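Local coordinates for protein precorrin-3 methylase (Rhodobacter capsulatus, PDB 3NUT) that probably transfers a methyl group from S-adenosyl-L-methionine to a precorrin intermediate on the pathway to cobalamin (vitamin B12), at residues V39-I42 and P43-A46; E190-P193 and G194-I197. All coordinates share one frame; numbering follows the deposited sequence.

Contact 1. Residues V39-I42 and P43-A46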
loop_
_atom_site.group_PDB
_atom_site.type_symbol
_atom_site.label_atom_id
_atom_site.label_comp_id
_atom_site.label_asym_id
_atom_site.label_seq_id
_atom_site.Cartn_x
_atom_site.Cartn_y
_atom_site.Cartn_z
ATOM N N VAL A 39 -21.075 -3.521 9.991
ATOM C CA VAL A 39 -21.228 -4.723 9.179
ATOM C C VAL A 39 -19.829 -5.308 8.971
ATOM O O VAL A 39 -18.939 -4.604 8.509
ATOM C CB VAL A 39 -21.853 -4.360 7.794
ATOM C CG1 VAL A 39 -21.918 -5.593 6.869
ATOM C CG2 VAL A 39 -23.217 -3.737 7.978
ATOM N N GLY A 40 -19.623 -6.577 9.348
ATOM C CA GLY A 40 -18.327 -7.242 9.162
ATOM C C GLY A 40 -18.060 -8.429 10.065
ATOM O O GLY A 40 -18.960 -8.993 10.674
ATOM N N TYR A 41 -16.797 -8.791 10.162
ATOM C CA TYR A 41 -16.395 -9.993 10.825
ATOM C C TYR A 41 -16.209 -9.679 12.292
ATOM O O TYR A 41 -15.211 -9.088 12.689
ATOM C CB TYR A 41 -15.124 -10.543 10.170
ATOM C CG TYR A 41 -14.564 -11.792 10.832
ATOM C CD1 TYR A 41 -15.236 -13.020 10.753
ATOM C CD2 TYR A 41 -13.350 -11.744 11.525
ATOM C CE1 TYR A 41 -14.717 -14.169 11.366
ATOM C CE2 TYR A 41 -12.820 -12.870 12.126
ATOM C CZ TYR A 41 -13.505 -14.086 12.056
ATOM O OH TYR A 41 -12.958 -15.207 12.676
ATOM N N ILE A 42 -17.176 -10.100 13.092
ATOM C CA ILE A 42 -17.298 -9.705 14.485
ATOM C C ILE A 42 -16.027 -9.821 15.374
ATOM O O ILE A 42 -15.739 -8.928 16.185
ATOM C CB ILE A 42 -18.551 -10.390 15.131
ATOM C CG1 ILE A 42 -19.828 -10.030 14.348
ATOM C CG2 ILE A 42 -18.698 -9.991 16.580
ATOM C CD1 ILE A 42 -20.252 -8.530 14.415
ATOM N N PRO A 43 -15.252 -10.907 15.233
ATOM C CA PRO A 43 -14.009 -10.907 16.039
ATOM C C PRO A 43 -13.130 -9.653 15.804
ATOM O O PRO A 43 -12.465 -9.214 16.718
ATOM C CB PRO A 43 -13.300 -12.182 15.589
ATOM C CG PRO A 43 -14.415 -13.092 15.192
ATOM C CD PRO A 43 -15.475 -12.205 14.565
ATOM N N TYR A 44 -13.199 -9.039 14.626
ATOM C CA TYR A 44 -12.536 -7.742 14.400
ATOM C C TYR A 44 -13.005 -6.606 15.300
ATOM O O TYR A 44 -12.245 -5.692 15.586
ATOM C CB TYR A 44 -12.678 -7.274 12.959
ATOM C CG TYR A 44 -11.966 -8.123 11.937
ATOM C CD1 TYR A 44 -10.896 -8.946 12.297
ATOM C CD2 TYR A 44 -12.380 -8.112 10.592
ATOM C CE1 TYR A 44 -10.248 -9.715 11.355
ATOM C CE2 TYR A 44 -11.735 -8.889 9.633
ATOM C CZ TYR A 44 -10.668 -9.674 10.034
ATOM O OH TYR A 44 -10.046 -10.449 9.099
ATOM N N VAL A 45 -14.261 -6.646 15.728
ATOM C CA VAL A 45 -14.831 -5.525 16.455
ATOM C C VAL A 45 -15.513 -5.948 17.754
ATOM O O VAL A 45 -16.321 -5.197 18.326
ATOM C CB VAL A 45 -15.785 -4.713 15.548
ATOM C CG1 VAL A 45 -15.007 -4.114 14.366
ATOM C CG2 VAL A 45 -16.950 -5.570 15.041
ATOM N N ALA A 46 -15.167 -7.144 18.226
ATOM C CA ALA A 46 -15.706 -7.706 19.486
ATOM C C ALA A 46 -15.679 -6.758 20.688
ATOM O O ALA A 46 -16.586 -6.819 21.513
ATOM C CB ALA A 46 -15.009 -9.058 19.843
#

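Contact 2. Residues E190-P193 and G194-I197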
loop_
_atom_site.group_PDB
_atom_site.type_symbol
_atom_site.label_atom_id
_atom_site.label_comp_id
_atom_site.label_asym_id
_atom_site.label_seq_id
_atom_site.Cartn_x
_atom_site.Cartn_y
_atom_site.Cartn_z
ATOM N N GLU A 190 10.344 -18.346 -14.511
ATOM C CA GLU A 190 10.664 -17.003 -15.021
ATOM C C GLU A 190 11.773 -16.241 -14.280
ATOM O O GLU A 190 12.189 -15.171 -14.721
ATOM C CB GLU A 190 9.390 -16.155 -15.069
ATOM C CG GLU A 190 8.350 -16.641 -16.054
ATOM C CD GLU A 190 8.491 -16.013 -17.421
ATOM O OE1 GLU A 190 9.201 -14.992 -17.556
ATOM O OE2 GLU A 190 7.871 -16.528 -18.372
ATOM N N CYS A 191 12.258 -16.799 -13.172
ATOM C CA CYS A 191 13.197 -16.096 -12.298
ATOM C C CYS A 191 14.441 -16.910 -11.975
ATOM O O CYS A 191 14.425 -18.139 -12.027
ATOM C CB CYS A 191 12.506 -15.730 -10.973
ATOM S SG CYS A 191 11.025 -14.681 -11.105
ATOM N N GLU A 192 15.513 -16.209 -11.611
ATOM C CA GLU A 192 16.748 -16.844 -11.149
ATOM C C GLU A 192 16.526 -17.560 -9.812
ATOM O O GLU A 192 15.852 -17.016 -8.932
ATOM C CB GLU A 192 17.861 -15.803 -11.009
ATOM C CG GLU A 192 17.733 -14.878 -9.785
ATOM C CD GLU A 192 16.702 -13.764 -9.956
ATOM O OE1 GLU A 192 16.242 -13.520 -11.098
ATOM O OE2 GLU A 192 16.364 -13.122 -8.937
ATOM N N PRO A 193 17.095 -18.774 -9.650
ATOM C CA PRO A 193 16.975 -19.617 -8.439
ATOM C C PRO A 193 17.193 -18.927 -7.081
ATOM O O PRO A 193 16.507 -19.268 -6.107
ATOM C CB PRO A 193 18.064 -20.678 -8.648
ATOM C CG PRO A 193 18.142 -20.823 -10.127
ATOM C CD PRO A 193 17.821 -19.472 -10.729
ATOM N N GLY A 194 18.152 -18.000 -7.009
ATOM C CA GLY A 194 18.452 -17.275 -5.765
ATOM C C GLY A 194 17.541 -16.084 -5.442
ATOM O O GLY A 194 17.893 -15.236 -4.606
ATOM N N ARG A 195 16.376 -16.025 -6.092
ATOM C CA ARG A 195 15.391 -14.957 -5.894
ATOM C C ARG A 195 14.754 -15.083 -4.521
ATOM O O ARG A 195 14.063 -16.068 -4.238
ATOM C CB ARG A 195 14.307 -15.027 -6.977
ATOM C CG ARG A 195 13.108 -14.099 -6.770
ATOM C CD ARG A 195 13.481 -12.647 -6.909
ATOM N NE ARG A 195 13.746 -12.237 -8.287
ATOM C CZ ARG A 195 12.820 -11.851 -9.165
ATOM N NH1 ARG A 195 11.537 -11.851 -8.843
ATOM N NH2 ARG A 195 13.173 -11.479 -10.386
ATOM N N LEU A 196 14.994 -14.088 -3.674
ATOM C CA LEU A 196 14.503 -14.114 -2.309
ATOM C C LEU A 196 12.965 -14.133 -2.230
ATOM O O LEU A 196 12.289 -13.344 -2.877
ATOM C CB LEU A 196 15.068 -12.918 -1.545
ATOM C CG LEU A 196 16.302 -12.994 -0.623
ATOM C CD1 LEU A 196 17.289 -14.150 -0.891
ATOM C CD2 LEU A 196 17.028 -11.650 -0.643
ATOM N N ILE A 197 12.431 -15.072 -1.456
ATOM C CA ILE A 197 11.014 -15.135 -1.150
ATOM C C ILE A 197 10.852 -15.135 0.362
ATOM O O ILE A 197 11.641 -15.743 1.097
ATOM C CB ILE A 197 10.335 -16.410 -1.684
ATOM C CG1 ILE A 197 10.940 -16.858 -3.036
ATOM C CG2 ILE A 197 8.801 -16.228 -1.722
ATOM C CD1 ILE A 197 10.637 -15.954 -4.257
#

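Contact 1. Residues V39-I42 and P43-A46
Tyr41 and Tyr44 meet edge to face, with Pro43 laid over a face of the Tyr41 ring, where the chain leaves strand 37-40. Tyr41 can be followed outward. Its CB rests 3.7 Å from Tyr44 CD2, at the rim of the neighbouring ring. CG lies anti to the backbone N (chi1 177°), and this swings the ring back over the residues that follow. CD2 points into the Tyr44 ring, 3.5 Å above its plane and over its centre; the two planes stand 73° apart, a T-shaped pair with centroids 4.9 Å apart. Across the Tyr41 face, Pro43 CD sits 3.5 Å from the ring centroid and almost exactly on the normal, a CH-pi contact for which proline, with its polarised CD hydrogens, is well suited. CD1 and CE1 face this same CD, CE2 and CZ pack against Pro43 CG, CZ at 3.4 Å, and OH ends near that CG. Were Tyr41 replaced by an alanine, the Pro43 ring and the face of Tyr44 would probably lose the partner they share, and a gap would open between them.

In the parallel sheet of the N-terminal part of this tetrapyrrole methylase, this is the bend after an inner strand, between 55-58 and 80-85. Gly40 has backbone angles that would jam a CB against the preceding carbonyl, so glycine is needed there. The chain then coils tightly: Tyr44 N donates to Tyr41 O, and Val45 N to Ile42 O at 2.8 Å. Proline suits the start of this coil, having no N-H to leave unpaired. Ile42 turns its side chain onto Leu56 and Pro58, while Tyr44 OH hydrogen-bonds Asn61 ND2 and its side chain comes within about 6 Å of the bound S-adenosyl-L-homocysteine.

Contact 2. Residues E190-P193 and G194-I197
The backbone from Glu192 to Arg195 folds as a type I beta turn, closed by Arg195 N donating to Glu192 O over 3.1 Å. Pro193 and Gly194 occupy the two corners: the proline ring fixes phi near the value the first corner requires, and the glycine keeps the exposed second corner slim, although there would be room for a CB.

Across the turn the side chains of Glu192 and Arg195 cross at about a right angle. Glu192 carries CG between its backbone N and carbonyl carbon (chi1 75°) and bends again at chi2, which folds the carboxylate back over the turn. There OE2 accepts from Arg195 NE at 2.8 Å, on its syn side, in a salt bridge. The bond is reasonably straight, yet the carboxylate and guanidinium planes are 51° apart, so this is a single-bond grip rather than a flat, two-pronged pairing; OE1 remains 3.8 Å from Arg195 NH2. Arginine serves well because its long chain can double back while keeping NE for the glutamate, and its NH2 also has a weak, long ion pair with Asp163. Cys191 SG lies over one face of the guanidinium, 3.7 Å from Arg195 NH1, a small polarisable group that fits against the flat cation.

The arrangement is a helix-to-strand connection: helix 179-190 ends, the turn reverses the chain at the surface, and strand 196-201 enters the mixed sheet of the methylase's C-terminal half.

Contact 1 and contact 2 lie on opposite sides of the chain's centre, their own centres about 39 Å apart and their nearest atoms about 22 Å apart, so they do not touch. Contact 1 comes first along the chain, at the exit from strand 37-40 of the parallel five-stranded sheet; contact 2 follows much later, at the entry to strand 196-201 of the mixed five-stranded sheet. They share no strand or helix, though both belong to the tetrapyrrole methylase fold. S-adenosyl-L-homocysteine is bound between the two halves: in contact 1 the Tyr44 side chain comes within about 6 Å of it, whereas residues 190-197 form a surface connection away from the ligand.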